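Local coordinates for serpin-12 (Manduca sexta, PDB 6CJ7), which is a serpin, a serine protease inhibitor that regulates prophenoloxidase activation in the hemolymph of the larva, at residues 128-131 with 132-135; 252-255 with 256-259; 362-366 with 367-371. All blocks are in the same frame, centred on the assembly; numbering follows the deposited sequence.

Contact 1: residues 128-131 with 132-135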
loop_
_atom_site.group_PDB
_atom_site.type_symbol
_atom_site.label_atom_id
_atom_site.label_comp_id
_atom_site.label_asym_id
_atom_site.label_seq_id
_atom_site.Cartn_x
_atom_site.Cartn_y
_atom_site.Cartn_z
ATOM N N PHE A 128 -12.218 -14.698 20.348
ATOM C CA PHE A 128 -11.069 -15.434 19.834
ATOM C C PHE A 128 -10.921 -16.821 20.452
ATOM O O PHE A 128 -9.970 -17.535 20.110
ATOM C CB PHE A 128 -9.779 -14.625 20.053
ATOM C CG PHE A 128 -9.695 -13.363 19.229
ATOM C CD1 PHE A 128 -9.418 -13.426 17.867
ATOM C CD2 PHE A 128 -9.873 -12.116 19.807
ATOM C CE1 PHE A 128 -9.337 -12.262 17.101
ATOM C CE2 PHE A 128 -9.793 -10.952 19.048
ATOM C CZ PHE A 128 -9.524 -11.028 17.689
ATOM N N GLY A 129 -11.832 -17.219 21.346
ATOM C CA GLY A 129 -11.732 -18.510 22.009
ATOM C C GLY A 129 -11.875 -19.702 21.087
ATOM O O GLY A 129 -11.418 -20.794 21.434
ATOM N N LYS A 130 -12.519 -19.524 19.931
ATOM C CA LYS A 130 -12.521 -20.514 18.857
ATOM C C LYS A 130 -11.676 -19.928 17.737
ATOM O O LYS A 130 -12.193 -19.189 16.879
ATOM C CB LYS A 130 -13.930 -20.850 18.360
ATOM C CG LYS A 130 -14.781 -21.633 19.354
ATOM C CD LYS A 130 -16.182 -21.900 18.812
ATOM C CE LYS A 130 -17.036 -22.702 19.784
ATOM N NZ LYS A 130 -16.587 -24.095 20.025
ATOM N N PRO A 131 -10.370 -20.219 17.710
ATOM C CA PRO A 131 -9.477 -19.503 16.779
ATOM C C PRO A 131 -9.784 -19.754 15.316
ATOM O O PRO A 131 -9.679 -18.816 14.522
ATOM C CB PRO A 131 -8.084 -20.036 17.154
ATOM C CG PRO A 131 -8.221 -20.558 18.548
ATOM C CD PRO A 131 -9.634 -21.065 18.664
ATOM N N ALA A 132 -10.168 -20.978 14.941
ATOM C CA ALA A 132 -10.434 -21.260 13.533
ATOM C C ALA A 132 -11.651 -20.483 13.050
ATOM O O ALA A 132 -11.660 -19.954 11.928
ATOM C CB ALA A 132 -10.630 -22.760 13.321
ATOM N N LEU A 133 -12.684 -20.397 13.889
ATOM C CA LEU A 133 -13.875 -19.631 13.542
ATOM C C LEU A 133 -13.566 -18.144 13.432
ATOM O O LEU A 133 -14.035 -17.474 12.504
ATOM C CB LEU A 133 -14.967 -19.897 14.579
ATOM C CG LEU A 133 -16.170 -18.968 14.582
ATOM C CD1 LEU A 133 -16.988 -19.178 13.315
ATOM C CD2 LEU A 133 -17.023 -19.239 15.807
ATOM N N ALA A 134 -12.771 -17.613 14.363
ATOM C CA ALA A 134 -12.416 -16.198 14.327
ATOM C C ALA A 134 -11.606 -15.857 13.081
ATOM O O ALA A 134 -11.885 -14.863 12.396
ATOM C CB ALA A 134 -11.633 -15.820 15.584
ATOM N N ALA A 135 -10.593 -16.677 12.771
ATOM C CA ALA A 135 -9.771 -16.429 11.587
ATOM C C ALA A 135 -10.614 -16.461 10.321
ATOM O O ALA A 135 -10.481 -15.586 9.455
ATOM C CB ALA A 135 -8.647 -17.461 11.491
#
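F128 sets the CD1 corner of its ring obliquely against the methyl group of A134, CD1 and CB 4.0 Å apart. Its backbone bond to CB starts off away from the helix; the ring comes back toward it because CG stands beside the backbone N, anti to the carbonyl carbon (chi1 -68°). The same ring also packs on F100 and S102 of strand 92-102 and on T163, while the A134 methyl rests on L159, so this side of the turn is buried. Between F128 and A134 the loop that follows strand 123-126 winds into helix 131-145, the one called helix F in serpins, which lies across the front of sheet A. K130 is its N-cap and P131 its first residue, where a missing N-H costs the helix nothing. The K130 carbonyl O takes the N-H of A134 at 3.0 Å, and P131 O takes that of A135 at 2.9 Å. On the solvent side the K130 and L133 side chains cross at a slant, CB to CB 4.0 Å, and K130 CD also comes within 4.1 Å of L133 CD2 before its chain leads away.

Contact 2: residues 252-255 with 256-259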
loop_
_atom_site.group_PDB
_atom_site.type_symbol
_atom_site.label_atom_id
_atom_site.label_comp_id
_atom_site.label_asym_id
_atom_site.label_seq_id
_atom_site.Cartn_x
_atom_site.Cartn_y
_atom_site.Cartn_z
ATOM N N LEU A 252 14.909 7.788 -3.714
ATOM C CA LEU A 252 13.739 8.430 -4.304
ATOM C C LEU A 252 12.795 8.934 -3.219
ATOM O O LEU A 252 12.230 8.136 -2.464
ATOM C CB LEU A 252 13.020 7.446 -5.223
ATOM C CG LEU A 252 11.808 7.976 -5.985
ATOM C CD1 LEU A 252 12.242 9.003 -7.018
ATOM C CD2 LEU A 252 11.050 6.829 -6.644
ATOM N N SER A 253 12.600 10.250 -3.156
ATOM C CA SER A 253 11.649 10.826 -2.217
ATOM C C SER A 253 10.270 10.944 -2.858
ATOM O O SER A 253 10.127 10.985 -4.082
ATOM C CB SER A 253 12.119 12.199 -1.735
ATOM O OG SER A 253 11.936 13.184 -2.734
ATOM N N MET A 254 9.240 10.987 -2.009
ATOM C CA MET A 254 7.892 11.188 -2.528
ATOM C C MET A 254 7.672 12.620 -2.999
ATOM O O MET A 254 6.767 12.862 -3.803
ATOM C CB MET A 254 6.844 10.805 -1.479
ATOM C CG MET A 254 6.743 9.307 -1.213
ATOM S SD MET A 254 6.491 8.304 -2.704
ATOM C CE MET A 254 8.103 7.539 -2.881
ATOM N N GLU A 255 8.487 13.569 -2.528
ATOM C CA GLU A 255 8.472 14.902 -3.115
ATOM C C GLU A 255 8.970 14.856 -4.553
ATOM O O GLU A 255 8.426 15.543 -5.425
ATOM C CB GLU A 255 9.318 15.857 -2.272
ATOM C CG GLU A 255 8.726 16.166 -0.888
ATOM C CD GLU A 255 8.772 14.980 0.074
ATOM O OE1 GLU A 255 9.709 14.155 -0.020
ATOM O OE2 GLU A 255 7.862 14.871 0.923
ATOM N N ASP A 256 10.003 14.046 -4.816
ATOM C CA ASP A 256 10.429 13.799 -6.192
ATOM C C ASP A 256 9.292 13.205 -7.011
ATOM O O ASP A 256 9.011 13.654 -8.131
ATOM C CB ASP A 256 11.630 12.850 -6.223
ATOM C CG ASP A 256 12.897 13.477 -5.684
ATOM O OD1 ASP A 256 13.138 14.672 -5.954
ATOM O OD2 ASP A 256 13.660 12.758 -5.000
ATOM N N VAL A 257 8.633 12.180 -6.468
ATOM C CA VAL A 257 7.553 11.515 -7.192
ATOM C C VAL A 257 6.430 12.499 -7.500
ATOM O O VAL A 257 5.922 12.544 -8.628
ATOM C CB VAL A 257 7.049 10.294 -6.395
ATOM C CG1 VAL A 257 5.858 9.656 -7.099
ATOM C CG2 VAL A 257 8.167 9.268 -6.253
ATOM N N ALA A 258 6.039 13.315 -6.516
ATOM C CA ALA A 258 4.978 14.292 -6.759
ATOM C C ALA A 258 5.333 15.225 -7.912
ATOM O O ALA A 258 4.468 15.573 -8.722
ATOM C CB ALA A 258 4.694 15.093 -5.488
ATOM N N SER A 259 6.608 15.621 -8.018
ATOM C CA SER A 259 7.042 16.490 -9.109
ATOM C C SER A 259 6.915 15.826 -10.476
ATOM O O SER A 259 6.822 16.535 -11.485
ATOM C CB SER A 259 8.493 16.931 -8.903
ATOM O OG SER A 259 9.402 15.943 -9.373
#
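One carboxylate oxygen of D256 reaches back to the backbone N-H and the hydroxyl of S253: OD2 accepts the S253 N-H at 3.3 Å, on its anti side and 24° out of the carboxylate plane, and takes a weak bond from S253 OG. The return bond, D256 N to S253 OG at 3.0 Å, makes this a capping box at the start of helix 254-260. The serine hydroxyl gets there by sitting between its backbone N and carbonyl carbon (chi1 75°). Lying at the helix N-terminus, the carboxylate would probably be stabilised in its charged form. A leucine in place of D256 would probably leave the S253 N-H without this acceptor and the serine side chain freer to turn. On the inner side a hydrophobic staple spans the same cap: L252, just before the N-cap, sets CD2 3.8 Å from CG2 of V257, the two side chains crossing at about a right angle. M254 runs alongside V257, its bent chain bringing CE to 3.8 Å from that same CG2 atom. Ahead of the box, L252 O is held by K26 NZ. One turn on, the S259 hydroxyl folds back onto its own helix, giving OG a 2.6 Å bond to D256 O.

Contact 3: residues 362-366 with 367-371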
loop_
_atom_site.group_PDB
_atom_site.type_symbol
_atom_site.label_atom_id
_atom_site.label_comp_id
_atom_site.label_asym_id
_atom_site.label_seq_id
_atom_site.Cartn_x
_atom_site.Cartn_y
_atom_site.Cartn_z
ATOM N N ILE A 362 4.572 2.870 -8.740
ATOM C CA ILE A 362 3.904 3.577 -7.656
ATOM C C ILE A 362 2.511 3.921 -8.141
ATOM O O ILE A 362 2.359 4.539 -9.197
ATOM C CB ILE A 362 4.667 4.845 -7.245
ATOM C CG1 ILE A 362 6.053 4.469 -6.716
ATOM C CG2 ILE A 362 3.885 5.630 -6.177
ATOM C CD1 ILE A 362 6.932 5.650 -6.389
ATOM N N LEU A 363 1.495 3.483 -7.404
ATOM C CA LEU A 363 0.130 3.897 -7.689
ATOM C C LEU A 363 -0.139 5.181 -6.923
ATOM O O LEU A 363 -0.043 5.204 -5.691
ATOM C CB LEU A 363 -0.872 2.807 -7.315
ATOM C CG LEU A 363 -2.314 3.229 -7.637
ATOM C CD1 LEU A 363 -2.554 3.201 -9.156
ATOM C CD2 LEU A 363 -3.314 2.346 -6.886
ATOM N N TRP A 364 -0.454 6.250 -7.654
ATOM C CA TRP A 364 -0.544 7.591 -7.100
ATOM C C TRP A 364 -1.996 8.047 -7.132
ATOM O O TRP A 364 -2.671 7.904 -8.160
ATOM C CB TRP A 364 0.344 8.543 -7.912
ATOM C CG TRP A 364 0.572 9.892 -7.305
ATOM C CD1 TRP A 364 -0.047 11.076 -7.639
ATOM C CD2 TRP A 364 1.520 10.211 -6.287
ATOM N NE1 TRP A 364 0.453 12.101 -6.872
ATOM C CE2 TRP A 364 1.416 11.595 -6.032
ATOM C CE3 TRP A 364 2.445 9.454 -5.553
ATOM C CZ2 TRP A 364 2.208 12.239 -5.075
ATOM C CZ3 TRP A 364 3.228 10.102 -4.606
ATOM C CH2 TRP A 364 3.106 11.466 -4.378
ATOM N N ASP A 365 -2.476 8.568 -6.004
ATOM C CA ASP A 365 -3.767 9.250 -5.949
ATOM C C ASP A 365 -3.550 10.691 -6.403
ATOM O O ASP A 365 -2.861 11.467 -5.731
ATOM C CB ASP A 365 -4.349 9.157 -4.537
ATOM C CG ASP A 365 -5.788 9.661 -4.460
ATOM O OD1 ASP A 365 -6.080 10.781 -4.964
ATOM O OD2 ASP A 365 -6.646 8.936 -3.906
ATOM N N ASN A 366 -4.069 11.033 -7.594
ATOM C CA ASN A 366 -3.792 12.332 -8.200
ATOM C C ASN A 366 -4.511 13.480 -7.508
ATOM O O ASN A 366 -4.160 14.648 -7.736
ATOM C CB ASN A 366 -4.198 12.319 -9.669
ATOM C CG ASN A 366 -3.320 11.423 -10.497
ATOM O OD1 ASN A 366 -2.165 11.193 -10.143
ATOM N ND2 ASN A 366 -3.850 10.913 -11.602
ATOM N N ARG A 367 -5.549 13.188 -6.737
ATOM C CA ARG A 367 -6.275 14.257 -6.065
ATOM C C ARG A 367 -5.696 14.529 -4.682
ATOM O O ARG A 367 -5.609 15.685 -4.255
ATOM C CB ARG A 367 -7.764 13.911 -5.947
ATOM C CG ARG A 367 -8.578 14.960 -5.134
ATOM C CD ARG A 367 -9.179 15.963 -6.027
ATOM N NE ARG A 367 -9.928 17.045 -5.349
ATOM C CZ ARG A 367 -11.209 17.310 -5.566
ATOM N NH1 ARG A 367 -11.909 16.564 -6.417
ATOM N NH2 ARG A 367 -11.786 18.318 -4.934
ATOM N N SER A 368 -5.281 13.481 -3.978
ATOM C CA SER A 368 -4.745 13.636 -2.629
ATOM C C SER A 368 -3.220 13.660 -2.582
ATOM O O SER A 368 -2.656 13.951 -1.519
ATOM C CB SER A 368 -5.276 12.519 -1.722
ATOM O OG SER A 368 -6.653 12.730 -1.439
ATOM N N SER A 369 -2.550 13.363 -3.700
ATOM C CA SER A 369 -1.093 13.443 -3.815
ATOM C C SER A 369 -0.397 12.540 -2.804
ATOM O O SER A 369 0.490 12.974 -2.064
ATOM C CB SER A 369 -0.601 14.883 -3.666
ATOM O OG SER A 369 -1.126 15.699 -4.699
ATOM N N ILE A 370 -0.792 11.269 -2.797
ATOM C CA ILE A 370 -0.179 10.270 -1.913
ATOM C C ILE A 370 0.041 8.978 -2.684
ATOM O O ILE A 370 -0.670 8.662 -3.647
ATOM C CB ILE A 370 -1.046 9.984 -0.670
ATOM C CG1 ILE A 370 -2.451 9.537 -1.064
ATOM C CG2 ILE A 370 -1.102 11.184 0.265
ATOM C CD1 ILE A 370 -3.175 8.837 0.076
ATOM N N PRO A 371 1.056 8.209 -2.280
ATOM C CA PRO A 371 1.285 6.879 -2.866
ATOM C C PRO A 371 0.404 5.833 -2.199
ATOM O O PRO A 371 0.597 5.481 -1.029
ATOM C CB PRO A 371 2.775 6.635 -2.592
ATOM C CG PRO A 371 3.022 7.386 -1.303
ATOM C CD PRO A 371 2.155 8.624 -1.390
HETATM O O HOH W 1 -0.062 14.964 -7.242
HETATM O O HOH W 2 -8.015 10.529 -2.068
#
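The indole of W364 lies flat against the returning chain, one face turned to the peptide groups of S369 and I370. S369 C sits 3.3 Å above the ring plane and I370 O 3.6 Å above it, both toward the rim. P371 points the same way as the tryptophan and lies beside it, its CD meeting CZ3 at 3.7 Å, and further along I362 runs side by side with the proline, CG2 against P371 CB. Having CG opposite the backbone N (chi1 -168°) swings the indole over its neighbour strand. At the ring's edge, in its plane, are N366 OD1, itself bonded to S233 OG, and a water that accepts from NE1 and also bonds S369 OG. Strands 359-365 and 370-377 form the hairpin that serpins call s4B and s5B, in sheet B. W364 and P371 are an antiparallel non-hydrogen-bonded pair, and the hairpin closes with a G1 beta bulge in which S369 and I370 both face D365; S369 takes the left-handed conformation there, phi 59°. D365 turns toward the other face of the sheet. Its OD1 is gripped by two backbone N-H groups of the turn: R367 N approaches nearly along the C-O axis and S368 N, at 3.0 Å, comes from above the carboxylate plane. R87 adds a salt bridge to this oxygen, which probably keeps the acid ionised, while OD2 reaches S368 OG through a second water. Main-chain bonds complete the turn, I370 O receiving D365 N at 3.0 Å and D365 O receiving S369 N at 2.8 Å. At the start of the turn, N366 ND2 bonds N230 O, in the loop just before strand 232-239.

Overall arrangement
Contacts 2 and 3 belong to one packed region, their centres about 11 Å apart. The inner side of helix 254-260 rests on the hairpin: V257 CG1 lies 3.7 Å from W364 CZ3, A258 CB 3.8 Å from W364 CZ2, V257 CG2 3.8 Å from I362 CD1, and M254 SD 3.9 Å from P371 CG. The helix thus meets the hairpin through its strand residues I362, W364 and P371. Contact 1 lies on the opposite side of the chain's centre, about 43 Å from contact 2 and 37 Å from contact 3, centre to centre, with no touch to either. The unmodelled residues 332-346, between strands 317-326 and 351-354, fall where serpins carry the reactive-centre loop.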